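Local coordinates for protein putative DD-carboxypeptidase TP_0574 (Treponema pallidum, PDB 1O75) that binds penicillin and has zinc-stimulated carboxypeptidase activity on synthetic depsipeptides, an activity that may lower peptidoglycan cross-linking in this spirochaete, at residues 9-13 against 176-182; 158-163 against 186-192; 219-223 against 406-410; 225-229 against 298-302. The protein carries 2 engineered substitutions. All coordinates share one frame; numbering follows the deposited sequence.

Interaction 1: 9-13 against 176-182; sequences SYGYA and FVEDSRV. Engineered in segment 9-13: Ser-9 (natural residue His).
With CG beside the backbone N (chi1 -73°), the ring of Tyr-12 swings over Val-182, whose CG2, itself placed anti to the carbonyl carbon, enters over one ring face. This CH-pi contact puts CG2 3.9 Å from the ring centroid of Tyr-12, offset toward the rim. Asp-179 meets the same ring from another side: OD2 lies at the edge near CD2, with ring and carboxylate planes 80° apart. The carboxylate is held within its own turn. Arg-181 grips it side-on, NE to OD1 and NH2 to OD2 (2.8 Å), and the backbone N of Arg-181 also donates to OD1, making an Asx turn. Aspartate suits the place because its short chain keeps the carboxylate close to its own turn, where OD1 accepts two of the three bonds and OD2 the third.

Gly-11 passes where a side chain would collide with Val-177 and Glu-178, so the strands come close, CA to CA 4.0 Å between Gly-11 and Glu-178. The antiparallel ladder comprises Tyr-12 N to Val-177 O, Val-177 N to Tyr-12 O at 2.9 Å, and Asp-179 N to Tyr-10 O. The Phe-176 ring turns its edge to Gly-11 N. A water accepts from Tyr-10 N and donates to Glu-178 OE1, while OE2 pairs with Lys-167. Engineered Ser-9 has OG near Phe-176 CE2. Strand 8-16 is thus flanked by strands 177-178 and 143-163, while Phe-176 also packs on helix 167-173.

Interaction 2: 158-163 against 186-192; sequences VPVAVP and TNGLKTM
Leu-189 pushes its branched end across the parallel partner strand: CD1 rests 3.6 Å from Val-160 C, and CD2 reaches the small methyl CB of Ala-161. Alanine leaves room here for the leucine, and its CB also lies 3.8 Å from Thr-191 OG1. At the turn the ring of Pro-159 fits against residues 186-188, its CG 3.6 Å from Gly-188 O and its CB beside the methyl CG2 of Thr-186. The chain of Lys-190, bent at chi3 and chi4, lays its CD 3.6 Å from Val-158 CG1 before its NZ goes on to Glu-24, Ser-199 and Tyr-20. At the other end Met-192, extended beyond CG, lies side by side with Val-162, SD to CG1 4.1 Å, and crosses Pro-163 at about a right angle, with CB against CD.

Between these bumps runs the backbone ladder: Lys-190 N to Pro-159 O, Ala-161 N to Lys-190 O, and Met-192 N to Ala-161 O (2.9 Å, 170° at the hydrogen). Gly-188 has a positive phi of 98°, suited to glycine, in the type II turn Thr-186 to Leu-189. Gly-188 and Leu-189 both face Lys-202, a G1 beta bulge. The Val-160/Lys-190 and Ala-161/Thr-191 bridges make this a parallel strand pair within a mixed sheet, entered through the turn.

Interaction 3: 219-223 against 406-410; sequences TGYHS and GSVRA
Gly-406 CA sits over the face of the Tyr-221 ring, 3.6 Å from its centroid and only 3° off the ring normal, a CH-pi contact over the middle of the ring. Glycine suits this place, since a CB would run into CD2 of the tyrosine. Next along the chain, His-222 lies between two residues. Arg-409 CG sits over one face, 3.8 Å from the centroid of the His-222 ring, and Tyr-221 CB lies over the opposite face. The arginine and histidine side chains slide past each other in opposite directions, with guanidinium and ring planes 31° apart, and CB of His-222 lies over one face of the guanidinium, 3.4 Å from NE of Arg-409. Near the edge of the imidazole stands the backbone of Ser-407 and Val-408; the fit at CE1 is too tight in the model to bear interpretation.

Ser-407 OG is held between the backbone N and the carbonyl carbon by chi1 of 55°, which turns it toward Tyr-221, 3.3 Å from CB of that residue. A water bridges Ser-407 OG and the backbone of Tyr-221: the water accepts from Tyr-221 N at 3.1 Å and lies 2.7 Å from OG.

Further out, Tyr-221 OH is hydrogen-bonded to Leu-332 N, which fixes the far end of the ring, and the guanidinium of Arg-409 is held by a salt bridge with Glu-399, on which His-222 also packs. The contact thus joins the end of strand 212-220, outermost in its sheet within this chain, with Thr-219 also bonded through its backbone to the second subunit, to strand 408-412, which pairs with 396-401 and is outermost in another sheet within this chain.

Interaction 4: 225-229 against 298-302; sequences FGSDA and INYGF
Asp-228 and Ala-229 both face Ile-298 in a classic beta bulge, where Ile-298 O accepts from Asp-228 N at 2.8 Å and more weakly from Ala-229 N, while Ile-298 N returns a bond to Ala-229 O.

Beyond the bulge the side chains take over. Asn-299, its CG swung opposite the backbone N (chi1 -178°), sends ND2 to Gly-226 O at 2.7 Å, nearly straight at 176° and with the oxygen in the amide plane. Its other end, OD1, accepts from Gly-301 N at 2.8 Å in an Asx turn. An amide suits the place because it donates at one end and accepts at the other. Gly-226 itself has a positive phi of 93°, suited to glycine. Asp-228 answers across the contact: OD2 takes Tyr-300 N at 2.7 Å on its anti lone pair, and CB leans over one face of the Tyr-300 ring, 4.1 Å from the centroid. Ala-229 and Ile-298 meet on the apolar side, where Ile-298 lies close to a bound xenon and packs on Phe-331.

Amide and carboxylate thus take up backbone groups that the strand pairing no longer serves, and the N-H of Tyr-300 would probably help stabilise the negative charge of Asp-228.

How the interactions relate
Interactions 1 and 2 belong to one mixed sheet: strand 8-16 bonds to 143-163 beside it, so the antiparallel pairing of 1 and the parallel pairing of 2 lie on successive strands, their centres 8 Å apart. Interaction 2 is the more buried and the side-chain contacts across it are mostly apolar, whereas 1 has an exposed edge with a carboxylate-guanidinium grip. Well away from this pair, interactions 3 and 4, also partly buried, lie where loops meet strand ends. They touch where Tyr-221 packs on Asp-228 and Ala-229. Interaction 4 relies on direct hydrogen bonds, while 3 rests on ring faces, an arginine chain and a water.

Interaction 1: 9-13 against 176-182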
# COMPACT_ATOMS: atom_id res chain seq x y z
N SER B 9 6.76 -19.26 -39.88
CA SER B 9 5.84 -19.65 -38.81
C SER B 9 5.85 -18.62 -37.67
O SER B 9 6.87 -17.99 -37.39
CB SER B 9 6.21 -21.03 -38.27
OG SER B 9 7.59 -21.12 -37.99
N TYR B 10 4.70 -18.45 -37.03
CA TYR B 10 4.54 -17.48 -35.96
C TYR B 10 4.14 -18.11 -34.63
O TYR B 10 3.33 -19.02 -34.59
CB TYR B 10 3.50 -16.45 -36.37
CG TYR B 10 3.87 -15.68 -37.63
CD1 TYR B 10 3.55 -16.18 -38.90
CD2 TYR B 10 4.54 -14.47 -37.55
CE1 TYR B 10 3.89 -15.47 -40.05
CE2 TYR B 10 4.89 -13.75 -38.69
CZ TYR B 10 4.56 -14.26 -39.94
OH TYR B 10 4.90 -13.54 -41.05
N GLY B 11 4.72 -17.60 -33.55
CA GLY B 11 4.41 -18.11 -32.23
C GLY B 11 5.25 -17.45 -31.14
O GLY B 11 5.72 -16.31 -31.30
N TYR B 12 5.42 -18.16 -30.03
CA TYR B 12 6.20 -17.66 -28.91
C TYR B 12 7.45 -18.47 -28.72
O TYR B 12 7.48 -19.68 -28.98
CB TYR B 12 5.36 -17.72 -27.62
CG TYR B 12 4.28 -16.67 -27.56
CD1 TYR B 12 4.60 -15.32 -27.46
CD2 TYR B 12 2.93 -17.02 -27.61
CE1 TYR B 12 3.60 -14.34 -27.42
CE2 TYR B 12 1.92 -16.05 -27.58
CZ TYR B 12 2.27 -14.71 -27.48
OH TYR B 12 1.29 -13.74 -27.46
N ALA B 13 8.50 -17.80 -28.26
CA ALA B 13 9.78 -18.44 -28.02
C ALA B 13 10.36 -17.90 -26.72
O ALA B 13 10.04 -16.79 -26.30
CB ALA B 13 10.74 -18.18 -29.18
N PHE B 176 10.57 -22.71 -29.21
CA PHE B 176 9.58 -22.13 -30.09
C PHE B 176 8.34 -23.02 -30.18
O PHE B 176 8.45 -24.23 -30.34
CB PHE B 176 10.15 -21.94 -31.49
CG PHE B 176 9.15 -21.40 -32.47
CD1 PHE B 176 8.56 -20.15 -32.27
CD2 PHE B 176 8.78 -22.14 -33.59
CE1 PHE B 176 7.61 -19.64 -33.16
CE2 PHE B 176 7.83 -21.65 -34.49
CZ PHE B 176 7.23 -20.40 -34.27
N VAL B 177 7.18 -22.39 -30.08
CA VAL B 177 5.89 -23.07 -30.18
C VAL B 177 4.97 -22.21 -31.04
O VAL B 177 4.71 -21.06 -30.69
CB VAL B 177 5.24 -23.24 -28.79
CG1 VAL B 177 3.85 -23.82 -28.94
CG2 VAL B 177 6.11 -24.14 -27.92
N GLU B 178 4.50 -22.76 -32.15
CA GLU B 178 3.62 -21.99 -33.02
C GLU B 178 2.38 -21.59 -32.26
O GLU B 178 1.96 -22.29 -31.34
CB GLU B 178 3.22 -22.80 -34.27
CG GLU B 178 4.33 -22.92 -35.30
CD GLU B 178 3.84 -23.50 -36.63
OE1 GLU B 178 2.92 -22.92 -37.25
OE2 GLU B 178 4.39 -24.53 -37.06
N ASP B 179 1.79 -20.46 -32.63
CA ASP B 179 0.60 -19.97 -31.95
C ASP B 179 -0.20 -19.04 -32.86
O ASP B 179 0.30 -18.00 -33.28
CB ASP B 179 1.01 -19.23 -30.68
CG ASP B 179 -0.15 -18.99 -29.75
OD1 ASP B 179 -1.17 -18.42 -30.19
OD2 ASP B 179 -0.04 -19.36 -28.56
N SER B 180 -1.44 -19.42 -33.15
CA SER B 180 -2.30 -18.63 -34.03
C SER B 180 -2.58 -17.22 -33.53
O SER B 180 -3.12 -16.39 -34.27
CB SER B 180 -3.63 -19.34 -34.25
OG SER B 180 -4.40 -19.34 -33.06
N ARG B 181 -2.25 -16.93 -32.28
CA ARG B 181 -2.46 -15.60 -31.74
C ARG B 181 -1.37 -14.64 -32.25
O ARG B 181 -1.56 -13.42 -32.28
CB ARG B 181 -2.46 -15.64 -30.22
CG ARG B 181 -3.65 -16.41 -29.65
CD ARG B 181 -3.56 -16.51 -28.14
NE ARG B 181 -2.47 -17.38 -27.72
CZ ARG B 181 -2.12 -17.57 -26.46
NH1 ARG B 181 -2.79 -16.94 -25.49
NH2 ARG B 181 -1.13 -18.39 -26.15
N VAL B 182 -0.24 -15.21 -32.66
CA VAL B 182 0.87 -14.40 -33.19
C VAL B 182 0.87 -14.40 -34.72
O VAL B 182 0.89 -15.46 -35.34
CB VAL B 182 2.22 -14.96 -32.71
CG1 VAL B 182 3.35 -14.06 -33.22
CG2 VAL B 182 2.25 -15.04 -31.19
O HOH W 1 2.82 -20.24 -37.93

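Interaction 2: 158-163 against 186-192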
# COMPACT_ATOMS: atom_id res chain seq x y z
N VAL B 158 8.07 -14.65 -25.98
CA VAL B 158 8.42 -13.54 -26.85
C VAL B 158 7.79 -13.84 -28.22
O VAL B 158 8.05 -14.89 -28.80
CB VAL B 158 9.96 -13.44 -27.04
CG1 VAL B 158 10.29 -12.33 -28.05
CG2 VAL B 158 10.65 -13.19 -25.69
N PRO B 159 6.95 -12.93 -28.75
CA PRO B 159 6.34 -13.20 -30.05
C PRO B 159 7.40 -13.16 -31.16
O PRO B 159 8.11 -12.16 -31.33
CB PRO B 159 5.29 -12.11 -30.19
CG PRO B 159 5.89 -10.96 -29.43
CD PRO B 159 6.49 -11.63 -28.22
N VAL B 160 7.51 -14.26 -31.91
CA VAL B 160 8.50 -14.32 -32.97
C VAL B 160 7.98 -14.81 -34.33
O VAL B 160 6.91 -15.43 -34.43
CB VAL B 160 9.71 -15.21 -32.58
CG1 VAL B 160 10.49 -14.57 -31.43
CG2 VAL B 160 9.23 -16.62 -32.18
N ALA B 161 8.76 -14.49 -35.36
CA ALA B 161 8.50 -14.92 -36.74
C ALA B 161 9.73 -15.76 -37.02
O ALA B 161 10.86 -15.27 -36.90
CB ALA B 161 8.45 -13.73 -37.69
N VAL B 162 9.52 -17.02 -37.38
CA VAL B 162 10.62 -17.95 -37.62
C VAL B 162 10.62 -18.45 -39.07
O VAL B 162 9.65 -19.04 -39.53
CB VAL B 162 10.52 -19.19 -36.68
CG1 VAL B 162 11.66 -20.17 -36.95
CG2 VAL B 162 10.55 -18.73 -35.23
N PRO B 163 11.73 -18.21 -39.80
CA PRO B 163 11.81 -18.66 -41.19
C PRO B 163 11.82 -20.18 -41.20
O PRO B 163 12.38 -20.82 -40.31
CB PRO B 163 13.15 -18.08 -41.67
CG PRO B 163 13.39 -16.92 -40.73
CD PRO B 163 12.95 -17.48 -39.41
N THR B 186 1.57 -8.66 -35.19
CA THR B 186 1.65 -8.66 -33.73
C THR B 186 2.59 -7.60 -33.17
O THR B 186 3.74 -7.49 -33.61
CB THR B 186 2.09 -10.03 -33.22
OG1 THR B 186 1.10 -11.00 -33.59
CG2 THR B 186 2.26 -10.02 -31.68
N ASN B 187 2.12 -6.84 -32.19
CA ASN B 187 2.95 -5.81 -31.60
C ASN B 187 4.11 -6.42 -30.84
O ASN B 187 3.90 -7.21 -29.91
CB ASN B 187 2.13 -4.93 -30.66
CG ASN B 187 2.94 -3.78 -30.08
OD1 ASN B 187 3.65 -3.08 -30.81
ND2 ASN B 187 2.82 -3.56 -28.78
N GLY B 188 5.34 -6.07 -31.22
CA GLY B 188 6.50 -6.60 -30.51
C GLY B 188 7.15 -7.80 -31.16
O GLY B 188 8.08 -8.38 -30.62
N LEU B 189 6.66 -8.15 -32.34
CA LEU B 189 7.18 -9.30 -33.09
C LEU B 189 8.66 -9.15 -33.38
O LEU B 189 9.08 -8.12 -33.89
CB LEU B 189 6.42 -9.43 -34.42
CG LEU B 189 6.68 -10.70 -35.25
CD1 LEU B 189 5.92 -11.89 -34.64
CD2 LEU B 189 6.21 -10.45 -36.69
N LYS B 190 9.44 -10.17 -33.05
CA LYS B 190 10.88 -10.17 -33.32
C LYS B 190 11.14 -11.30 -34.31
O LYS B 190 10.61 -12.41 -34.16
CB LYS B 190 11.70 -10.41 -32.05
CG LYS B 190 11.63 -9.28 -31.02
CD LYS B 190 12.25 -9.77 -29.72
CE LYS B 190 13.22 -8.79 -29.13
NZ LYS B 190 14.44 -8.64 -29.93
N THR B 191 11.96 -11.04 -35.33
CA THR B 191 12.24 -12.04 -36.35
C THR B 191 13.55 -12.79 -36.13
O THR B 191 14.60 -12.21 -35.91
CB THR B 191 12.22 -11.35 -37.74
OG1 THR B 191 10.91 -10.79 -37.94
CG2 THR B 191 12.53 -12.36 -38.88
N MET B 192 13.47 -14.12 -36.16
CA MET B 192 14.68 -14.91 -35.97
C MET B 192 15.54 -14.65 -37.20
O MET B 192 15.07 -14.85 -38.32
CB MET B 192 14.34 -16.39 -35.83
CG MET B 192 15.50 -17.23 -35.35
SD MET B 192 14.99 -18.90 -34.89
CE MET B 192 16.45 -19.46 -34.09

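Interaction 3: 219-223 against 406-410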
# COMPACT_ATOMS: atom_id res chain seq x y z
N THR B 219 7.53 9.85 -9.11
CA THR B 219 8.98 9.74 -9.13
C THR B 219 9.51 9.67 -7.70
O THR B 219 9.01 10.38 -6.82
CB THR B 219 9.59 10.95 -9.87
OG1 THR B 219 9.23 10.87 -11.25
CG2 THR B 219 11.11 10.95 -9.78
N GLY B 220 10.51 8.82 -7.47
CA GLY B 220 11.08 8.69 -6.13
C GLY B 220 12.59 8.56 -6.20
O GLY B 220 13.13 8.23 -7.26
N TYR B 221 13.29 8.83 -5.10
CA TYR B 221 14.74 8.73 -5.10
C TYR B 221 15.31 7.79 -4.01
O TYR B 221 16.47 7.39 -4.08
CB TYR B 221 15.37 10.13 -4.98
CG TYR B 221 15.03 11.02 -6.15
CD1 TYR B 221 13.87 11.80 -6.14
CD2 TYR B 221 15.81 11.00 -7.30
CE1 TYR B 221 13.50 12.55 -7.27
CE2 TYR B 221 15.45 11.74 -8.43
CZ TYR B 221 14.30 12.51 -8.41
OH TYR B 221 13.94 13.21 -9.55
N HIS B 222 14.51 7.43 -3.02
CA HIS B 222 14.97 6.50 -1.98
C HIS B 222 13.87 5.49 -1.75
O HIS B 222 13.60 5.10 -0.62
CB HIS B 222 15.22 7.20 -0.64
CG HIS B 222 15.96 8.49 -0.76
ND1 HIS B 222 15.32 9.71 -0.70
CD2 HIS B 222 17.27 8.75 -0.95
CE1 HIS B 222 16.21 10.67 -0.85
NE2 HIS B 222 17.40 10.12 -1.00
N SER B 223 13.23 5.05 -2.83
CA SER B 223 12.11 4.13 -2.68
C SER B 223 12.46 2.65 -2.62
O SER B 223 11.78 1.88 -1.94
CB SER B 223 11.12 4.40 -3.81
OG SER B 223 10.82 5.79 -3.85
N GLY B 406 17.30 15.69 -6.50
CA GLY B 406 16.72 14.47 -5.99
C GLY B 406 16.60 14.61 -4.48
O GLY B 406 17.37 15.33 -3.86
N SER B 407 15.62 13.94 -3.89
CA SER B 407 15.42 14.03 -2.45
C SER B 407 16.61 13.46 -1.68
O SER B 407 17.42 12.70 -2.21
CB SER B 407 14.14 13.30 -2.06
OG SER B 407 14.18 11.97 -2.53
N VAL B 408 16.70 13.85 -0.41
CA VAL B 408 17.77 13.38 0.45
C VAL B 408 17.18 12.95 1.78
O VAL B 408 16.26 13.58 2.29
CB VAL B 408 18.81 14.49 0.71
CG1 VAL B 408 19.68 14.14 1.90
CG2 VAL B 408 19.68 14.69 -0.51
N ARG B 409 17.68 11.85 2.34
CA ARG B 409 17.19 11.44 3.64
C ARG B 409 18.36 11.19 4.58
O ARG B 409 19.40 10.66 4.17
CB ARG B 409 16.27 10.22 3.56
CG ARG B 409 16.81 9.01 2.85
CD ARG B 409 15.82 7.86 3.01
NE ARG B 409 14.47 8.20 2.56
CZ ARG B 409 13.41 7.41 2.73
NH1 ARG B 409 13.54 6.23 3.34
NH2 ARG B 409 12.22 7.78 2.28
N ALA B 410 18.20 11.61 5.83
CA ALA B 410 19.24 11.46 6.82
C ALA B 410 18.72 10.98 8.17
O ALA B 410 17.52 11.08 8.47
CB ALA B 410 19.97 12.80 6.99
O HOH W 2 11.86 10.89 -3.32

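Interaction 4: 225-229 against 298-302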
# COMPACT_ATOMS: atom_id res chain seq x y z
N PHE B 225 15.93 -0.13 -2.44
CA PHE B 225 17.36 -0.25 -2.26
C PHE B 225 18.08 -0.35 -3.60
O PHE B 225 17.70 -1.13 -4.47
CB PHE B 225 17.70 -1.47 -1.39
CG PHE B 225 19.18 -1.69 -1.20
CD1 PHE B 225 19.94 -0.78 -0.48
CD2 PHE B 225 19.81 -2.80 -1.76
CE1 PHE B 225 21.32 -0.96 -0.33
CE2 PHE B 225 21.19 -2.99 -1.61
CZ PHE B 225 21.94 -2.06 -0.89
N GLY B 226 19.11 0.46 -3.79
CA GLY B 226 19.86 0.37 -5.02
C GLY B 226 19.49 1.27 -6.19
O GLY B 226 20.30 1.44 -7.08
N SER B 227 18.29 1.84 -6.21
CA SER B 227 17.96 2.72 -7.33
C SER B 227 18.36 4.18 -7.09
O SER B 227 18.15 4.72 -6.01
CB SER B 227 16.45 2.67 -7.65
OG SER B 227 16.07 1.41 -8.20
N ASP B 228 18.96 4.81 -8.09
CA ASP B 228 19.29 6.23 -8.00
C ASP B 228 17.99 7.01 -8.17
O ASP B 228 17.79 8.08 -7.57
CB ASP B 228 20.27 6.61 -9.12
CG ASP B 228 21.68 6.19 -8.78
OD1 ASP B 228 22.01 6.30 -7.58
OD2 ASP B 228 22.42 5.75 -9.68
N ALA B 229 17.10 6.46 -8.99
CA ALA B 229 15.81 7.09 -9.24
C ALA B 229 14.84 6.03 -9.69
O ALA B 229 15.23 5.01 -10.26
CB ALA B 229 15.95 8.19 -10.33
N ILE B 298 16.44 2.87 -11.96
CA ILE B 298 17.71 2.87 -12.64
C ILE B 298 18.83 3.20 -11.67
O ILE B 298 18.62 3.91 -10.69
CB ILE B 298 17.71 3.90 -13.81
CG1 ILE B 298 18.94 3.72 -14.69
CG2 ILE B 298 17.66 5.35 -13.24
CD1 ILE B 298 18.93 4.64 -15.92
N ASN B 299 19.99 2.61 -11.90
CA ASN B 299 21.17 2.94 -11.08
C ASN B 299 22.19 3.32 -12.13
O ASN B 299 22.61 2.49 -12.92
CB ASN B 299 21.68 1.75 -10.27
CG ASN B 299 22.87 2.13 -9.41
OD1 ASN B 299 23.94 2.47 -9.94
ND2 ASN B 299 22.69 2.09 -8.09
N TYR B 300 22.60 4.59 -12.14
CA TYR B 300 23.53 5.07 -13.16
C TYR B 300 24.85 4.31 -13.21
O TYR B 300 25.55 4.35 -14.22
CB TYR B 300 23.79 6.57 -12.94
CG TYR B 300 22.51 7.37 -12.87
CD1 TYR B 300 22.32 8.33 -11.87
CD2 TYR B 300 21.48 7.19 -13.82
CE1 TYR B 300 21.14 9.07 -11.79
CE2 TYR B 300 20.30 7.93 -13.76
CZ TYR B 300 20.14 8.88 -12.75
OH TYR B 300 18.99 9.62 -12.69
N GLY B 301 25.17 3.61 -12.13
CA GLY B 301 26.43 2.87 -12.10
C GLY B 301 26.41 1.45 -12.62
O GLY B 301 27.45 0.81 -12.66
N PHE B 302 25.24 0.93 -13.02
CA PHE B 302 25.19 -0.44 -13.53
C PHE B 302 25.78 -0.47 -14.92
O PHE B 302 25.62 0.48 -15.69
CB PHE B 302 23.74 -0.94 -13.61
CG PHE B 302 23.07 -1.16 -12.26
CD1 PHE B 302 23.77 -1.01 -11.06
CD2 PHE B 302 21.73 -1.55 -12.21
CE1 PHE B 302 23.13 -1.24 -9.82
CE2 PHE B 302 21.09 -1.78 -11.00
CZ PHE B 302 21.79 -1.63 -9.79